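Local coordinates for protein histidine kinase (Caulobacter vibrioides, PDB 6TNE) that probably accepts a phosphoryl group as the receiver domain of CckA, a hybrid histidine kinase linked to the second messenger cyclic di-GMP, at residues A[76-81]-A[97-102]. Residues are numbered along the deposited sequence; the frame is centred on the assembly and turned at random.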
ATOM      1  N   PRO A  76      -6.296  -6.248  -3.820  1.00 17.92           N
ATOM      2  CA  PRO A  76      -5.011  -6.259  -4.527  1.00 19.05           C
ATOM      3  C   PRO A  76      -3.904  -5.645  -3.686  1.00 16.54           C
ATOM      4  O   PRO A  76      -4.134  -4.890  -2.735  1.00 15.04           O
ATOM      5  CB  PRO A  76      -5.286  -5.391  -5.761  1.00 20.70           C
ATOM      6  CG  PRO A  76      -6.506  -4.496  -5.361  1.00 24.14           C
ATOM      7  CD  PRO A  76      -7.314  -5.412  -4.496  1.00 19.43           C
ATOM      8  N   VAL A  77      -2.686  -5.977  -4.065  1.00 16.91           N
ATOM      9  CA  VAL A  77      -1.481  -5.539  -3.376  1.00 15.86           C
ATOM     10  C   VAL A  77      -0.511  -5.028  -4.422  1.00 14.83           C
ATOM     11  O   VAL A  77      -0.296  -5.705  -5.442  1.00 17.68           O
ATOM     12  CB  VAL A  77      -0.843  -6.677  -2.550  1.00 17.71           C
ATOM     13  CG1 VAL A  77       0.461  -6.226  -1.914  1.00 20.50           C
ATOM     14  CG2 VAL A  77      -1.861  -7.288  -1.565  1.00 20.10           C
ATOM     15  N   MET A  78       0.087  -3.874  -4.177  1.00 13.07           N
ATOM     16  CA  MET A  78       1.072  -3.280  -5.064  1.00 12.04           C
ATOM     17  C   MET A  78       2.320  -3.001  -4.265  1.00 11.62           C
ATOM     18  O   MET A  78       2.278  -2.240  -3.277  1.00 12.54           O
ATOM     19  CB  MET A  78       0.532  -1.976  -5.587  1.00 14.62           C
ATOM     20  CG  MET A  78       1.462  -1.279  -6.515  1.00 18.83           C
ATOM     21  SD  MET A  78       0.781   0.144  -7.348  1.00 30.80           S
ATOM     22  CE  MET A  78       0.129   1.133  -6.067  1.00 44.70           C
ATOM     23  N   PHE A  79       3.419  -3.633  -4.626  1.00 11.48           N
ATOM     24  CA  PHE A  79       4.710  -3.377  -4.017  1.00 11.62           C
ATOM     25  C   PHE A  79       5.437  -2.311  -4.790  1.00 12.72           C
ATOM     26  O   PHE A  79       5.373  -2.278  -6.018  1.00 14.39           O
ATOM     27  CB  PHE A  79       5.537  -4.654  -3.985  1.00 12.83           C
ATOM     28  CG  PHE A  79       5.041  -5.639  -2.975  1.00 12.38           C
ATOM     29  CD1 PHE A  79       5.015  -5.304  -1.603  1.00 13.12           C
ATOM     30  CD2 PHE A  79       4.545  -6.862  -3.368  1.00 14.67           C
ATOM     31  CE1 PHE A  79       4.514  -6.199  -0.655  1.00 13.87           C
ATOM     32  CE2 PHE A  79       4.025  -7.743  -2.424  1.00 15.92           C
ATOM     33  CZ  PHE A  79       4.018  -7.417  -1.086  1.00 15.10           C
ATOM     34  N   ILE A  80       6.159  -1.478  -4.074  1.00 12.99           N
ATOM     35  CA  ILE A  80       6.976  -0.426  -4.649  1.00 13.52           C
ATOM     36  C   ILE A  80       8.404  -0.611  -4.151  1.00 12.99           C
ATOM     37  O   ILE A  80       8.631  -0.988  -3.000  1.00 14.34           O
ATOM     38  CB  ILE A  80       6.424   0.982  -4.337  1.00 13.82           C
ATOM     39  CG1 ILE A  80       6.398   1.321  -2.842  1.00 14.25           C
ATOM     40  CG2 ILE A  80       4.997   1.147  -4.942  1.00 17.42           C
ATOM     41  CD1 ILE A  80       5.955   2.702  -2.546  1.00 17.00           C
ATOM     42  N   SER A  81       9.381  -0.328  -5.009  1.00 13.98           N
ATOM     43  CA  SER A  81      10.770  -0.406  -4.552  1.00 17.02           C
ATOM     44  C   SER A  81      11.667   0.219  -5.595  1.00 18.38           C
ATOM     45  O   SER A  81      11.358   0.188  -6.792  1.00 19.56           O
ATOM     46  CB  SER A  81      11.281  -1.846  -4.346  1.00 19.46           C
ATOM     47  OG  SER A  81      12.599  -1.845  -3.796  1.00 21.17           O
ATOM     48  N   GLY A  97      -3.232 -11.315  -7.309  1.00 24.32           N
ATOM     49  CA  GLY A  97      -3.439  -9.892  -7.180  1.00 24.96           C
ATOM     50  C   GLY A  97      -2.234  -9.087  -6.747  1.00 24.65           C
ATOM     51  O   GLY A  97      -2.450  -8.021  -6.155  1.00 23.90           O
ATOM     52  N   VAL A  98      -0.981  -9.524  -7.041  1.00 21.46           N
ATOM     53  CA  VAL A  98       0.258  -8.829  -6.597  1.00 16.92           C
ATOM     54  C   VAL A  98       0.968  -8.166  -7.772  1.00 16.04           C
ATOM     55  O   VAL A  98       1.274  -8.806  -8.796  1.00 18.11           O
ATOM     56  CB  VAL A  98       1.203  -9.790  -5.870  1.00 25.10           C
ATOM     57  CG1 VAL A  98       2.514  -9.176  -5.676  1.00 23.00           C
ATOM     58  CG2 VAL A  98       0.641 -10.179  -4.523  1.00 22.19           C
ATOM     59  N   THR A  99       1.177  -6.863  -7.668  1.00 14.39           N
ATOM     60  CA  THR A  99       1.806  -6.067  -8.712  1.00 14.21           C
ATOM     61  C   THR A  99       3.024  -5.359  -8.146  1.00 13.31           C
ATOM     62  O   THR A  99       3.236  -5.317  -6.911  1.00 13.84           O
ATOM     63  CB  THR A  99       0.818  -5.055  -9.327  1.00 15.27           C
ATOM     64  OG1 THR A  99       0.410  -4.118  -8.333  1.00 16.14           O
ATOM     65  CG2 THR A  99      -0.394  -5.710  -9.964  1.00 17.07           C
ATOM     66  N   PHE A 100       3.779  -4.687  -9.019  0.51 14.92           N
ATOM     67  CA  PHE A 100       5.073  -4.080  -8.684  0.51 16.02           C
ATOM     68  C   PHE A 100       5.272  -2.813  -9.486  0.51 16.80           C
ATOM     69  O   PHE A 100       5.279  -2.879 -10.728  0.51 17.77           O
ATOM     70  CB  PHE A 100       6.202  -5.011  -9.061  0.51 21.86           C
ATOM     71  CG  PHE A 100       6.098  -6.335  -8.449  0.51 17.24           C
ATOM     72  CD1 PHE A 100       5.397  -7.349  -9.074  0.51 19.08           C
ATOM     73  CD2 PHE A 100       6.722  -6.584  -7.236  0.51 18.49           C
ATOM     74  CE1 PHE A 100       5.297  -8.594  -8.513  0.51 21.89           C
ATOM     75  CE2 PHE A 100       6.623  -7.833  -6.663  0.51 21.13           C
ATOM     76  CZ  PHE A 100       5.915  -8.838  -7.313  0.51 21.27           C
ATOM     77  N   LEU A 101       5.530  -1.708  -8.792  1.00 15.74           N
ATOM     78  CA  LEU A 101       5.731  -0.398  -9.424  1.00 17.19           C
ATOM     79  C   LEU A 101       7.096   0.102  -8.972  1.00 18.36           C
ATOM     80  O   LEU A 101       7.357   0.173  -7.765  1.00 17.85           O
ATOM     81  CB  LEU A 101       4.617   0.581  -9.023  1.00 21.74           C
ATOM     82  CG  LEU A 101       4.568   2.029  -9.552  1.00 24.18           C
ATOM     83  CD1 LEU A 101       4.255   1.967 -11.026  1.00 29.08           C
ATOM     84  CD2 LEU A 101       3.553   2.936  -8.803  1.00 29.63           C
ATOM     85  N   PRO A 102       8.016   0.420  -9.886  1.00 19.57           N
ATOM     86  CA  PRO A 102       9.338   0.867  -9.439  1.00 23.21           C
ATOM     87  C   PRO A 102       9.281   2.276  -8.865  1.00 21.96           C
ATOM     88  O   PRO A 102       8.530   3.142  -9.318  1.00 27.44           O
ATOM     89  CB  PRO A 102      10.183   0.826 -10.725  1.00 25.45           C
ATOM     90  CG  PRO A 102       9.198   1.049 -11.796  1.00 27.42           C
ATOM     91  CD  PRO A 102       7.910   0.362 -11.348  1.00 22.41           C
TER
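Val77, Phe79 and Ser81 pair in parallel with Val98, Phe100 and Pro102, and their side chains lie on one face of the sheet. Met78 and Ile80, paired with Thr99 and Leu101, lie on the other.

The backbone ladder is firm from its N-terminal end as far as Leu101. Val77 N donates to Gly97 O at 2.9 Å, and Thr99 N donates to Val77 O in the plane of that carbonyl. Phe79 N then reaches Thr99 O at 2.8 Å, tilted 31° from the carbonyl plane. Leu101 N closes on Phe79 O nearly in line with the carbonyl. The ladder slackens only at Ser81, where the bond from Ser81 N to Leu101 O is weak, at 3.5 Å.

The Phe79 ring is packed closely on its own face of the sheet. Val98 CG1 meets it at the edge, 3.8 Å from Phe79 CD2. Val77 CG1 lies over one ring face, offset toward the rim. Val98 CG1 is anti to its backbone N (chi1 169°), which carries it to the ring. On the sheet face of Met78 and Leu101, Thr99 OG1 sits against Met78 CB at 3.5 Å. Its chi1 of 64° puts it there, between the backbone N and the carbonyl carbon. Leu101 CD2 lies 4.2 Å from Met78 SD, a looser contact, and Leu101 CB meets Ile80 CG2.

The solvent side is looser. Phe100 is exposed. In the conformer described it lies beside Phe79 and points the same way, with Phe100 CD2 4.0 Å from Phe79 CB. A second conformer makes this contact less certain. Gly97 and Pro102 are also exposed.

This is the edge of the five-stranded parallel sheet of a CheY-like receiver fold. Strand 98-102 is outermost, and strand 77-81 is bonded on its other side to strand 49-53. Helix 61-72 packs on Val77, Phe79 and Val98 through Leu65 and Pro62. Helix 107-118 covers Met78 and Leu101 with Leu110.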